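Local coordinates for protein 433aa long hypothetical phosphoribosylglycinamide formyl transferase (Pyrococcus horikoshii, PDB 2DWC) that is of unproven function but belongs to the PurT-like ATP-grasp proteins and holds adenosine-5'-diphosphate in a pocket of this structure, at residues B[215-220]-B[265-270]; B[259-264]-B[332-337]; B[317-320]-B[325-328]; B[301-306]-B[311-316]. All coordinates share one frame; numbering follows the deposited sequence.

Interactions 1 and 2 share helix 253-270, with segments 265-270 and 259-264 packing on different strands of the same mixed sheet; their centres are about 10 Å apart. Interactions 3 and 4 share helix 313-322, about 12 Å apart between centres, and both touch the second subunit. One link between the pairs is Arg335 NH1 of interaction 2, which lies 2.8 Å from Ile326 O of interaction 3, a probable hydrogen bond; Val216 of interaction 1 also packs on Ala320 and Ile326. Phe337 of interaction 2 meets Phe311 of interaction 4. None of the touching residues lines the adenosine-5'-diphosphate pocket, but strand 209-219, used by interaction 1, also carries the pocket residue Glu210.

Interaction 1: residues B[215-220]-B[265-270]; sequences AVRHFD and RITDVL
Arg217 and Thr267 bring together strand 209-219 and helix 253-270, a helix-on-sheet packing within the ATP-grasp domain, in which the helix packs on a strand whose sheet neighbours, 225-238 and 274-283, run antiparallel to it. Ala215 and Thr267 have the closest CA atoms of the two segments, 7.5 Å apart.

The apolar part is small. Ala215 CB meets Thr267 CG2 at 4.0 Å, both in buried positions. The first torsion of Thr267 (chi1 63°) explains this division of labour: CG2 is directed at the alanine, while OG1 turns back to the helix and is hydrogen-bonded to Ala263 O. Arg217 adds its aliphatic stem, running antiparallel to the threonine side chain, with CD 4.0 Å from Thr267 CB. A bend at chi3 (55°) then turns the guanidinium out of line with that stem.

The polar part is mediated chiefly by solvent. Arg217 NH1 and Asp268 OD2 form a long salt bridge of 3.9 Å, the carboxylate oxygen lying near the guanidinium plane although the two groups stand almost perpendicular, at 86°. Each charge also has a partner of its own: Arg217 NE bonds Gly272 O, and Asp268 OD1 pairs with Lys264. These anchors probably help to set the separation of the pair, which two waters fill at the guanidinium edge. Water 2 accepts from Arg217 NH1 and donates to Asp268 OD2 at 3.0 Å. Water 1 reaches further: it accepts from Arg217 NH1 at 2.8 Å, is hydrogen-bonded to Thr267 OG1, and donates to Asp268 OD2 at 2.6 Å.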
loop_
_atom_site.group_PDB
_atom_site.type_symbol
_atom_site.label_atom_id
_atom_site.label_comp_id
_atom_site.label_asym_id
_atom_site.label_seq_id
_atom_site.Cartn_x
_atom_site.Cartn_y
_atom_site.Cartn_z
ATOM N N ALA B 215 -9.278 -16.243 9.098
ATOM C CA ALA B 215 -10.741 -16.095 8.973
ATOM C C ALA B 215 -11.182 -14.663 9.334
ATOM O O ALA B 215 -10.717 -14.087 10.319
ATOM C CB ALA B 215 -11.438 -17.086 9.906
ATOM N N VAL B 216 -12.038 -14.074 8.519
ATOM C CA VAL B 216 -12.521 -12.724 8.840
ATOM C C VAL B 216 -14.031 -12.678 8.952
ATOM O O VAL B 216 -14.750 -13.119 8.045
ATOM C CB VAL B 216 -11.993 -11.664 7.781
ATOM C CG1 VAL B 216 -12.416 -12.020 6.340
ATOM C CG2 VAL B 216 -12.531 -10.258 8.109
ATOM N N ARG B 217 -14.513 -12.155 10.097
ATOM C CA ARG B 217 -15.943 -11.983 10.357
ATOM C C ARG B 217 -16.310 -10.581 9.912
ATOM O O ARG B 217 -15.692 -9.617 10.326
ATOM C CB ARG B 217 -16.234 -12.148 11.850
ATOM C CG ARG B 217 -16.259 -13.661 12.273
ATOM C CD ARG B 217 -16.413 -13.879 13.776
ATOM N NE ARG B 217 -17.605 -13.176 14.242
ATOM C CZ ARG B 217 -18.826 -13.697 14.259
ATOM N NH1 ARG B 217 -19.031 -14.950 13.839
ATOM N NH2 ARG B 217 -19.830 -12.978 14.713
ATOM N N HIS B 218 -17.349 -10.441 9.106
ATOM C CA HIS B 218 -17.695 -9.103 8.596
ATOM C C HIS B 218 -19.147 -9.151 8.119
ATOM O O HIS B 218 -19.731 -10.230 8.035
ATOM C CB HIS B 218 -16.773 -8.785 7.390
ATOM C CG HIS B 218 -16.937 -9.757 6.248
ATOM N ND1 HIS B 218 -17.787 -9.533 5.184
ATOM C CD2 HIS B 218 -16.341 -10.949 6.006
ATOM C CE1 HIS B 218 -17.693 -10.540 4.327
ATOM N NE2 HIS B 218 -16.821 -11.411 4.802
ATOM N N PHE B 219 -19.710 -7.980 7.821
ATOM C CA PHE B 219 -21.086 -7.903 7.323
ATOM C C PHE B 219 -21.134 -8.249 5.851
ATOM O O PHE B 219 -20.215 -7.922 5.077
ATOM C CB PHE B 219 -21.643 -6.481 7.448
ATOM C CG PHE B 219 -21.991 -6.083 8.865
ATOM C CD1 PHE B 219 -22.973 -6.784 9.586
ATOM C CD2 PHE B 219 -21.286 -5.056 9.505
ATOM C CE1 PHE B 219 -23.241 -6.475 10.924
ATOM C CE2 PHE B 219 -21.546 -4.740 10.848
ATOM C CZ PHE B 219 -22.536 -5.463 11.561
ATOM N N ASP B 220 -22.204 -8.932 5.462
ATOM C CA ASP B 220 -22.427 -9.214 4.052
ATOM C C ASP B 220 -23.335 -8.111 3.554
ATOM O O ASP B 220 -23.777 -7.233 4.313
ATOM C CB ASP B 220 -23.060 -10.613 3.825
ATOM C CG ASP B 220 -24.462 -10.776 4.450
ATOM O OD1 ASP B 220 -25.162 -9.781 4.759
ATOM O OD2 ASP B 220 -24.885 -11.946 4.605
ATOM N N ARG B 265 -15.639 -22.907 13.508
ATOM C CA ARG B 265 -16.179 -23.260 14.831
ATOM C C ARG B 265 -15.574 -22.340 15.894
ATOM O O ARG B 265 -16.264 -21.917 16.811
ATOM C CB ARG B 265 -15.859 -24.717 15.162
ATOM C CG ARG B 265 -16.850 -25.720 14.553
ATOM C CD ARG B 265 -16.439 -27.128 14.948
ATOM N NE ARG B 265 -17.454 -28.131 14.669
ATOM C CZ ARG B 265 -18.656 -28.155 15.230
ATOM N NH1 ARG B 265 -19.011 -27.214 16.107
ATOM N NH2 ARG B 265 -19.495 -29.139 14.928
ATOM N N ILE B 266 -14.301 -21.997 15.728
ATOM C CA ILE B 266 -13.637 -21.132 16.702
ATOM C C ILE B 266 -14.116 -19.687 16.586
ATOM O O ILE B 266 -14.457 -19.061 17.584
ATOM C CB ILE B 266 -12.123 -21.183 16.537
ATOM C CG1 ILE B 266 -11.616 -22.548 17.043
ATOM C CG2 ILE B 266 -11.451 -20.027 17.342
ATOM C CD1 ILE B 266 -10.187 -22.899 16.572
ATOM N N THR B 267 -14.129 -19.152 15.374
ATOM C CA THR B 267 -14.564 -17.758 15.251
ATOM C C THR B 267 -16.050 -17.568 15.551
ATOM O O THR B 267 -16.447 -16.512 16.039
ATOM C CB THR B 267 -14.168 -17.156 13.873
ATOM O OG1 THR B 267 -14.821 -17.866 12.823
ATOM C CG2 THR B 267 -12.632 -17.246 13.687
ATOM N N ASP B 268 -16.894 -18.568 15.270
ATOM C CA ASP B 268 -18.322 -18.442 15.624
ATOM C C ASP B 268 -18.431 -18.283 17.156
ATOM O O ASP B 268 -19.323 -17.574 17.652
ATOM C CB ASP B 268 -19.095 -19.712 15.215
ATOM C CG ASP B 268 -19.443 -19.749 13.739
ATOM O OD1 ASP B 268 -19.892 -20.832 13.292
ATOM O OD2 ASP B 268 -19.275 -18.730 13.011
ATOM N N VAL B 269 -17.578 -18.975 17.911
ATOM C CA VAL B 269 -17.610 -18.817 19.368
ATOM C C VAL B 269 -17.038 -17.457 19.831
ATOM O O VAL B 269 -17.609 -16.802 20.716
ATOM C CB VAL B 269 -16.827 -19.934 20.069
ATOM C CG1 VAL B 269 -16.703 -19.630 21.569
ATOM C CG2 VAL B 269 -17.567 -21.286 19.864
ATOM N N LEU B 270 -15.913 -17.031 19.255
ATOM C CA LEU B 270 -15.328 -15.761 19.703
ATOM C C LEU B 270 -16.209 -14.572 19.320
ATOM O O LEU B 270 -16.333 -13.628 20.100
ATOM C CB LEU B 270 -13.876 -15.609 19.176
ATOM C CG LEU B 270 -12.913 -16.682 19.714
ATOM C CD1 LEU B 270 -11.549 -16.503 19.054
ATOM C CD2 LEU B 270 -12.789 -16.571 21.269
HETATM O O HOH W 1 -17.418 -16.877 12.660
HETATM O O HOH W 2 -21.297 -16.562 13.528
#

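Interaction 2: residues B[259-264]-B[332-337]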
loop_
_atom_site.group_PDB
_atom_site.type_symbol
_atom_site.label_atom_id
_atom_site.label_comp_id
_atom_site.label_asym_id
_atom_site.label_seq_id
_atom_site.Cartn_x
_atom_site.Cartn_y
_atom_site.Cartn_z
ATOM N N VAL B 259 -9.373 -27.289 7.861
ATOM C CA VAL B 259 -8.824 -26.028 8.430
ATOM C C VAL B 259 -9.960 -25.009 8.465
ATOM O O VAL B 259 -10.186 -24.356 9.484
ATOM C CB VAL B 259 -7.638 -25.507 7.559
ATOM C CG1 VAL B 259 -7.347 -23.999 7.850
ATOM C CG2 VAL B 259 -6.399 -26.335 7.858
ATOM N N TYR B 260 -10.707 -24.882 7.370
ATOM C CA TYR B 260 -11.830 -23.937 7.338
ATOM C C TYR B 260 -12.898 -24.338 8.354
ATOM O O TYR B 260 -13.449 -23.495 9.038
ATOM C CB TYR B 260 -12.500 -23.871 5.955
ATOM C CG TYR B 260 -11.571 -23.467 4.814
ATOM C CD1 TYR B 260 -11.780 -23.930 3.509
ATOM C CD2 TYR B 260 -10.470 -22.629 5.048
ATOM C CE1 TYR B 260 -10.919 -23.574 2.474
ATOM C CE2 TYR B 260 -9.590 -22.270 4.016
ATOM C CZ TYR B 260 -9.809 -22.740 2.742
ATOM O OH TYR B 260 -8.899 -22.429 1.752
ATOM N N ARG B 261 -13.205 -25.633 8.452
ATOM C CA ARG B 261 -14.226 -26.060 9.397
ATOM C C ARG B 261 -13.860 -25.725 10.852
ATOM O O ARG B 261 -14.709 -25.239 11.628
ATOM C CB ARG B 261 -14.441 -27.596 9.247
ATOM C CG ARG B 261 -15.632 -28.152 10.055
ATOM C CD ARG B 261 -15.650 -29.704 10.066
ATOM N NE ARG B 261 -14.610 -30.291 10.915
ATOM C CZ ARG B 261 -14.633 -30.293 12.247
ATOM N NH1 ARG B 261 -15.648 -29.731 12.905
ATOM N NH2 ARG B 261 -13.649 -30.880 12.923
ATOM N N ILE B 262 -12.619 -26.016 11.224
ATOM C CA ILE B 262 -12.137 -25.770 12.595
ATOM C C ILE B 262 -12.105 -24.260 12.864
ATOM O O ILE B 262 -12.565 -23.786 13.924
ATOM C CB ILE B 262 -10.742 -26.398 12.784
ATOM C CG1 ILE B 262 -10.915 -27.921 12.934
ATOM C CG2 ILE B 262 -10.043 -25.836 14.029
ATOM C CD1 ILE B 262 -9.681 -28.690 12.830
ATOM N N ALA B 263 -11.558 -23.504 11.909
ATOM C CA ALA B 263 -11.522 -22.033 12.087
ATOM C C ALA B 263 -12.946 -21.489 12.274
ATOM O O ALA B 263 -13.199 -20.658 13.150
ATOM C CB ALA B 263 -10.824 -21.345 10.818
ATOM N N LYS B 264 -13.905 -21.952 11.474
ATOM C CA LYS B 264 -15.275 -21.452 11.598
ATOM C C LYS B 264 -15.879 -21.711 12.978
ATOM O O LYS B 264 -16.556 -20.838 13.548
ATOM C CB LYS B 264 -16.164 -22.081 10.508
ATOM C CG LYS B 264 -17.653 -21.667 10.548
ATOM C CD LYS B 264 -17.867 -20.231 10.166
ATOM C CE LYS B 264 -19.310 -19.974 9.671
ATOM N NZ LYS B 264 -20.357 -20.245 10.709
ATOM N N ASP B 332 -18.346 -25.008 -2.102
ATOM C CA ASP B 332 -18.656 -26.130 -1.222
ATOM C C ASP B 332 -19.149 -25.702 0.153
ATOM O O ASP B 332 -18.783 -26.308 1.168
ATOM C CB ASP B 332 -17.426 -27.032 -1.022
ATOM C CG ASP B 332 -16.786 -27.481 -2.335
ATOM O OD1 ASP B 332 -17.497 -27.548 -3.361
ATOM O OD2 ASP B 332 -15.568 -27.785 -2.339
ATOM N N GLY B 333 -19.973 -24.662 0.196
ATOM C CA GLY B 333 -20.503 -24.209 1.466
ATOM C C GLY B 333 -19.611 -23.265 2.262
ATOM O O GLY B 333 -19.980 -22.863 3.368
ATOM N N TYR B 334 -18.429 -22.948 1.738
ATOM C CA TYR B 334 -17.531 -22.013 2.421
ATOM C C TYR B 334 -17.362 -20.751 1.574
ATOM O O TYR B 334 -17.214 -20.823 0.341
ATOM C CB TYR B 334 -16.152 -22.651 2.677
ATOM C CG TYR B 334 -16.110 -23.628 3.843
ATOM C CD1 TYR B 334 -15.973 -25.006 3.616
ATOM C CD2 TYR B 334 -16.279 -23.183 5.175
ATOM C CE1 TYR B 334 -16.023 -25.925 4.671
ATOM C CE2 TYR B 334 -16.320 -24.098 6.243
ATOM C CZ TYR B 334 -16.202 -25.466 5.981
ATOM O OH TYR B 334 -16.297 -26.378 7.016
ATOM N N ARG B 335 -17.419 -19.591 2.231
ATOM C CA ARG B 335 -17.233 -18.318 1.554
ATOM C C ARG B 335 -15.706 -18.111 1.620
ATOM O O ARG B 335 -15.132 -17.917 2.698
ATOM C CB ARG B 335 -17.968 -17.193 2.300
ATOM C CG ARG B 335 -18.267 -15.957 1.443
ATOM C CD ARG B 335 -18.955 -14.861 2.277
ATOM N NE ARG B 335 -19.396 -13.654 1.545
ATOM C CZ ARG B 335 -18.627 -12.599 1.247
ATOM N NH1 ARG B 335 -17.324 -12.579 1.605
ATOM N NH2 ARG B 335 -19.177 -11.541 0.629
ATOM N N LEU B 336 -15.050 -18.232 0.461
ATOM C CA LEU B 336 -13.608 -18.113 0.401
ATOM C C LEU B 336 -13.162 -16.762 -0.117
ATOM O O LEU B 336 -13.912 -16.044 -0.769
ATOM C CB LEU B 336 -13.009 -19.223 -0.517
ATOM C CG LEU B 336 -13.380 -20.677 -0.147
ATOM C CD1 LEU B 336 -12.561 -21.625 -1.019
ATOM C CD2 LEU B 336 -13.098 -20.955 1.319
ATOM N N PHE B 337 -11.915 -16.417 0.190
ATOM C CA PHE B 337 -11.339 -15.168 -0.315
ATOM C C PHE B 337 -10.222 -15.622 -1.283
ATOM O O PHE B 337 -9.205 -16.157 -0.875
ATOM C CB PHE B 337 -10.743 -14.328 0.813
ATOM C CG PHE B 337 -10.379 -12.945 0.346
ATOM C CD1 PHE B 337 -11.371 -11.997 0.189
ATOM C CD2 PHE B 337 -9.088 -12.666 -0.108
ATOM C CE1 PHE B 337 -11.113 -10.783 -0.432
ATOM C CE2 PHE B 337 -8.808 -11.457 -0.730
ATOM C CZ PHE B 337 -9.813 -10.515 -0.900
#
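Tyr260, Tyr334 and Leu336 make an aromatic and aliphatic helix-on-strand contact at one side of the large mixed sheet, where helix 253-270 passes over strand 334-337. The short axes are nearly perpendicular, with 104° between their directions and a closest approach of 10.5 Å, so large side chains must span the gap.

Two CH-pi contacts, both over ring faces, carry the packing. Tyr260 CB sits almost centrally above the Tyr334 ring, 3.9 Å from its centroid. Leu336 CD2 covers a face of the Tyr260 ring, where its nearest atom is CE1 at 3.6 Å; the leucine side chain meets the tyrosine at about a right angle. The two tyrosine rings are oblique to each other, their planes 59° apart, which suits a pairing made through the methylene carbon of Tyr260 more than through its ring.

At the far end of Tyr334, OH presses tightly on Arg261 CB at 3.1 Å. This is a packing contact: the nearby Arg261 N has a poor angle for bonding. With CG anti to the backbone N (chi1 -172°), the rest of Arg261 leads away and NE pairs with Glu258. Tyr260 OH is hydrogen-bonded to Glu256.

Around this contact, Tyr260 also leans on Glu213 of strand 209-219 and on Lys231 and Pro232 of strand 225-238, the strand running parallel to 334-337, so the helix spans several strands of the sheet.

Interaction 3: residues B[317-320]-B[325-328]; sequences HLRA and PIPG
Arg319 and Pro325 have the nearest CA atoms of the two segments, 6.8 Å apart, where the chain leaves helix 313-322 and folds back past it as an irregular loop leading to strand 329-331.

Arg319 does most of the joining. Its chain bends at chi3 (67°), which turns the guanidinium so that its NE and NH2 side faces Pro325 O. Both nitrogens then donate to that single oxygen: Arg319 NE to Pro325 O at 3.1 Å, and NH2 to Pro325 O at 2.8 Å. The acceptor lies close to the guanidinium plane for both. They reach it differently, however: NE approaches in the carbonyl plane, whereas NH2 stands above it by 37°. Beside this side-on grip, Arg319 NH2 touches Pro327 CD at 3.6 Å, the two side chains meeting at about a right angle.

Ile326 supplies the apolar part. Its CG1 comes within 4.1 Å of Arg319 CB, and its CD1 reaches Ala320 CB at 4.3 Å. Val216 and His218 of strand 209-219 flank both Ala320 and Ile326, while Thr372 of the second subunit packs on Arg319.

Chemically, a buried carbonyl of the loop is satisfied by two N-H groups from one side chain, which ties the loop to the helix it has just left. The pair of hydrogen bonds should also restrict the rotation of the guanidinium, and its positive charge would probably polarise the Pro325 carbonyl.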
loop_
_atom_site.group_PDB
_atom_site.type_symbol
_atom_site.label_atom_id
_atom_site.label_comp_id
_atom_site.label_asym_id
_atom_site.label_seq_id
_atom_site.Cartn_x
_atom_site.Cartn_y
_atom_site.Cartn_z
ATOM N N HIS B 317 -9.106 -6.648 7.801
ATOM C CA HIS B 317 -9.461 -6.306 9.184
ATOM C C HIS B 317 -10.121 -4.940 9.230
ATOM O O HIS B 317 -11.150 -4.759 9.866
ATOM C CB HIS B 317 -8.182 -6.262 10.047
ATOM C CG HIS B 317 -8.422 -6.249 11.523
ATOM N ND1 HIS B 317 -9.215 -7.175 12.169
ATOM C CD2 HIS B 317 -7.906 -5.451 12.491
ATOM C CE1 HIS B 317 -9.164 -6.962 13.474
ATOM N NE2 HIS B 317 -8.375 -5.919 13.700
ATOM N N LEU B 318 -9.486 -3.951 8.603
ATOM C CA LEU B 318 -10.028 -2.593 8.641
ATOM C C LEU B 318 -11.452 -2.533 8.061
ATOM O O LEU B 318 -12.360 -1.912 8.629
ATOM C CB LEU B 318 -9.115 -1.639 7.856
ATOM C CG LEU B 318 -9.642 -0.199 7.800
ATOM C CD1 LEU B 318 -9.617 0.415 9.206
ATOM C CD2 LEU B 318 -8.773 0.625 6.842
ATOM N N ARG B 319 -11.626 -3.144 6.901
ATOM C CA ARG B 319 -12.960 -3.125 6.296
ATOM C C ARG B 319 -13.967 -3.779 7.227
ATOM O O ARG B 319 -15.051 -3.243 7.469
ATOM C CB ARG B 319 -12.924 -3.849 4.927
ATOM C CG ARG B 319 -12.238 -2.932 3.849
ATOM C CD ARG B 319 -11.930 -3.674 2.571
ATOM N NE ARG B 319 -13.152 -4.073 1.886
ATOM C CZ ARG B 319 -13.428 -3.832 0.593
ATOM N NH1 ARG B 319 -12.588 -3.171 -0.183
ATOM N NH2 ARG B 319 -14.560 -4.301 0.053
ATOM N N ALA B 320 -13.598 -4.931 7.757
ATOM C CA ALA B 320 -14.532 -5.649 8.618
ATOM C C ALA B 320 -14.935 -4.779 9.809
ATOM O O ALA B 320 -16.117 -4.681 10.107
ATOM C CB ALA B 320 -13.905 -6.969 9.156
ATOM N N PRO B 325 -18.327 -4.132 3.569
ATOM C CA PRO B 325 -18.386 -5.488 3.036
ATOM C C PRO B 325 -17.018 -5.941 2.499
ATOM O O PRO B 325 -16.087 -5.132 2.285
ATOM C CB PRO B 325 -19.425 -5.373 1.908
ATOM C CG PRO B 325 -19.304 -3.976 1.461
ATOM C CD PRO B 325 -19.062 -3.176 2.724
ATOM N N ILE B 326 -16.902 -7.247 2.307
ATOM C CA ILE B 326 -15.695 -7.837 1.730
ATOM C C ILE B 326 -16.191 -8.891 0.724
ATOM O O ILE B 326 -16.892 -9.855 1.106
ATOM C CB ILE B 326 -14.859 -8.575 2.785
ATOM C CG1 ILE B 326 -14.302 -7.554 3.811
ATOM C CG2 ILE B 326 -13.748 -9.393 2.069
ATOM C CD1 ILE B 326 -13.648 -8.216 5.089
ATOM N N PRO B 327 -15.876 -8.706 -0.559
ATOM C CA PRO B 327 -16.311 -9.686 -1.578
ATOM C C PRO B 327 -15.698 -11.067 -1.346
ATOM O O PRO B 327 -14.528 -11.206 -0.943
ATOM C CB PRO B 327 -15.795 -9.087 -2.892
ATOM C CG PRO B 327 -15.611 -7.644 -2.594
ATOM C CD PRO B 327 -15.131 -7.594 -1.179
ATOM N N GLY B 328 -16.469 -12.110 -1.636
ATOM C CA GLY B 328 -15.935 -13.451 -1.469
ATOM C C GLY B 328 -16.459 -14.383 -2.564
ATOM O O GLY B 328 -17.235 -13.969 -3.428
#

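Interaction 4: residues B[301-306]-B[311-316]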
loop_
_atom_site.group_PDB
_atom_site.type_symbol
_atom_site.label_atom_id
_atom_site.label_comp_id
_atom_site.label_asym_id
_atom_site.label_seq_id
_atom_site.Cartn_x
_atom_site.Cartn_y
_atom_site.Cartn_z
ATOM N N MET B 301 1.548 -11.339 7.082
ATOM C CA MET B 301 2.140 -10.284 6.245
ATOM C C MET B 301 2.331 -10.772 4.822
ATOM O O MET B 301 2.414 -9.981 3.907
ATOM C CB MET B 301 3.466 -9.756 6.828
ATOM C CG MET B 301 3.218 -8.720 7.962
ATOM S SD MET B 301 4.791 -7.961 8.492
ATOM C CE MET B 301 5.401 -9.159 9.669
ATOM N N VAL B 302 2.378 -12.085 4.623
ATOM C CA VAL B 302 2.486 -12.577 3.237
ATOM C C VAL B 302 1.341 -12.040 2.347
ATOM O O VAL B 302 1.525 -11.814 1.137
ATOM C CB VAL B 302 2.499 -14.118 3.218
ATOM C CG1 VAL B 302 1.184 -14.691 3.742
ATOM C CG2 VAL B 302 2.750 -14.602 1.762
ATOM N N THR B 303 0.173 -11.768 2.946
ATOM C CA THR B 303 -0.958 -11.272 2.165
ATOM C C THR B 303 -0.762 -9.865 1.576
ATOM O O THR B 303 -1.537 -9.426 0.725
ATOM C CB THR B 303 -2.284 -11.340 2.943
ATOM O OG1 THR B 303 -2.220 -10.473 4.082
ATOM C CG2 THR B 303 -2.556 -12.805 3.387
ATOM N N LEU B 304 0.314 -9.186 2.000
ATOM C CA LEU B 304 0.677 -7.898 1.402
ATOM C C LEU B 304 1.043 -8.191 -0.064
ATOM O O LEU B 304 0.989 -7.309 -0.920
ATOM C CB LEU B 304 1.918 -7.351 2.109
ATOM C CG LEU B 304 1.593 -6.893 3.530
ATOM C CD1 LEU B 304 2.912 -6.469 4.237
ATOM C CD2 LEU B 304 0.615 -5.688 3.479
ATOM N N ALA B 305 1.435 -9.433 -0.357
ATOM C CA ALA B 305 1.761 -9.729 -1.758
ATOM C C ALA B 305 0.850 -10.788 -2.400
ATOM O O ALA B 305 0.601 -10.741 -3.609
ATOM C CB ALA B 305 3.240 -10.170 -1.890
ATOM N N SER B 306 0.385 -11.747 -1.605
ATOM C CA SER B 306 -0.453 -12.830 -2.164
ATOM C C SER B 306 -1.909 -12.459 -2.332
ATOM O O SER B 306 -2.619 -13.112 -3.076
ATOM C CB SER B 306 -0.320 -14.078 -1.296
ATOM O OG SER B 306 -0.712 -13.763 0.023
ATOM N N PHE B 311 -6.628 -5.680 -0.146
ATOM C CA PHE B 311 -7.176 -6.890 0.470
ATOM C C PHE B 311 -6.201 -7.726 1.312
ATOM O O PHE B 311 -6.446 -8.900 1.550
ATOM C CB PHE B 311 -7.854 -7.753 -0.607
ATOM C CG PHE B 311 -9.172 -7.197 -1.061
ATOM C CD1 PHE B 311 -9.315 -6.608 -2.320
ATOM C CD2 PHE B 311 -10.282 -7.236 -0.202
ATOM C CE1 PHE B 311 -10.558 -6.074 -2.719
ATOM C CE2 PHE B 311 -11.520 -6.706 -0.588
ATOM C CZ PHE B 311 -11.655 -6.126 -1.845
ATOM N N SER B 312 -5.079 -7.135 1.749
ATOM C CA SER B 312 -4.188 -7.879 2.656
ATOM C C SER B 312 -4.980 -8.104 3.946
ATOM O O SER B 312 -6.070 -7.554 4.119
ATOM C CB SER B 312 -2.960 -7.015 3.049
ATOM O OG SER B 312 -3.438 -5.928 3.865
ATOM N N GLU B 313 -4.420 -8.885 4.871
ATOM C CA GLU B 313 -5.137 -9.123 6.118
ATOM C C GLU B 313 -5.420 -7.799 6.837
ATOM O O GLU B 313 -6.368 -7.708 7.607
ATOM C CB GLU B 313 -4.353 -10.074 7.081
ATOM C CG GLU B 313 -2.930 -9.584 7.426
ATOM C CD GLU B 313 -2.350 -10.299 8.660
ATOM O OE1 GLU B 313 -1.128 -10.123 8.907
ATOM O OE2 GLU B 313 -3.117 -10.994 9.381
ATOM N N PHE B 314 -4.563 -6.794 6.624
ATOM C CA PHE B 314 -4.764 -5.502 7.308
ATOM C C PHE B 314 -5.959 -4.745 6.785
ATOM O O PHE B 314 -6.720 -4.143 7.574
ATOM C CB PHE B 314 -3.461 -4.697 7.162
ATOM C CG PHE B 314 -2.277 -5.495 7.571
ATOM C CD1 PHE B 314 -2.121 -5.890 8.890
ATOM C CD2 PHE B 314 -1.359 -5.943 6.601
ATOM C CE1 PHE B 314 -1.072 -6.736 9.273
ATOM C CE2 PHE B 314 -0.302 -6.780 6.961
ATOM C CZ PHE B 314 -0.156 -7.189 8.305
ATOM N N ALA B 315 -6.124 -4.759 5.461
ATOM C CA ALA B 315 -7.239 -4.111 4.828
ATOM C C ALA B 315 -8.515 -4.938 5.092
ATOM O O ALA B 315 -9.590 -4.358 5.223
ATOM C CB ALA B 315 -6.997 -3.995 3.291
ATOM N N LEU B 316 -8.380 -6.263 5.185
ATOM C CA LEU B 316 -9.578 -7.102 5.464
ATOM C C LEU B 316 -10.050 -6.763 6.876
ATOM O O LEU B 316 -11.238 -6.615 7.117
ATOM C CB LEU B 316 -9.246 -8.587 5.401
ATOM C CG LEU B 316 -9.037 -9.076 3.960
ATOM C CD1 LEU B 316 -8.454 -10.487 3.964
ATOM C CD2 LEU B 316 -10.391 -9.037 3.193
#
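Thr303 of helix 303-306 and Ser312, just before helix 313-322, have CA atoms 4.7 Å apart, and their hydroxyls do different work. Thr303 OG1, held between the backbone N and carbonyl carbon of its own residue (chi1 64°), accepts from Glu313 N at 2.8 Å with an angle of 160°. This gives a first-turn N-H of helix 313-322 a partner from the preceding helix. The same hydroxyl is hydrogen-bonded to Gly300 O. Ser312 is the N-cap: its OG takes weak bonds from Phe314 N and Ala315 N.

Glu313 uses a similar first torsion, chi1 56°, which puts its CG over the centre of one face of the Phe314 ring, 3.7 Å above the plane, and only 3.5 Å from Thr303 OG1. The extended chain beyond CG then carries the carboxylate to His297, whose backbone N bonds OE2.

The edge of the Phe314 ring receives segment 301-306. Met301 CG meets Phe314 CZ at 3.7 Å and Leu304 CD2 meets Phe314 CD2 at 3.7 Å, both near the ring plane. Leu304 CD2 also touches Ser312 CB at 3.8 Å.

Helix 29-40 borders this apolar cluster, with Leu30 on Phe314 and Glu33 on both Phe314 and Leu304. On the side of segment 301-306, Met301 meets Tyr242 and Thr303 meets Gln247 of strand 241-247, while Val302 and Ala305 lean on Ala343 of strand 343-349.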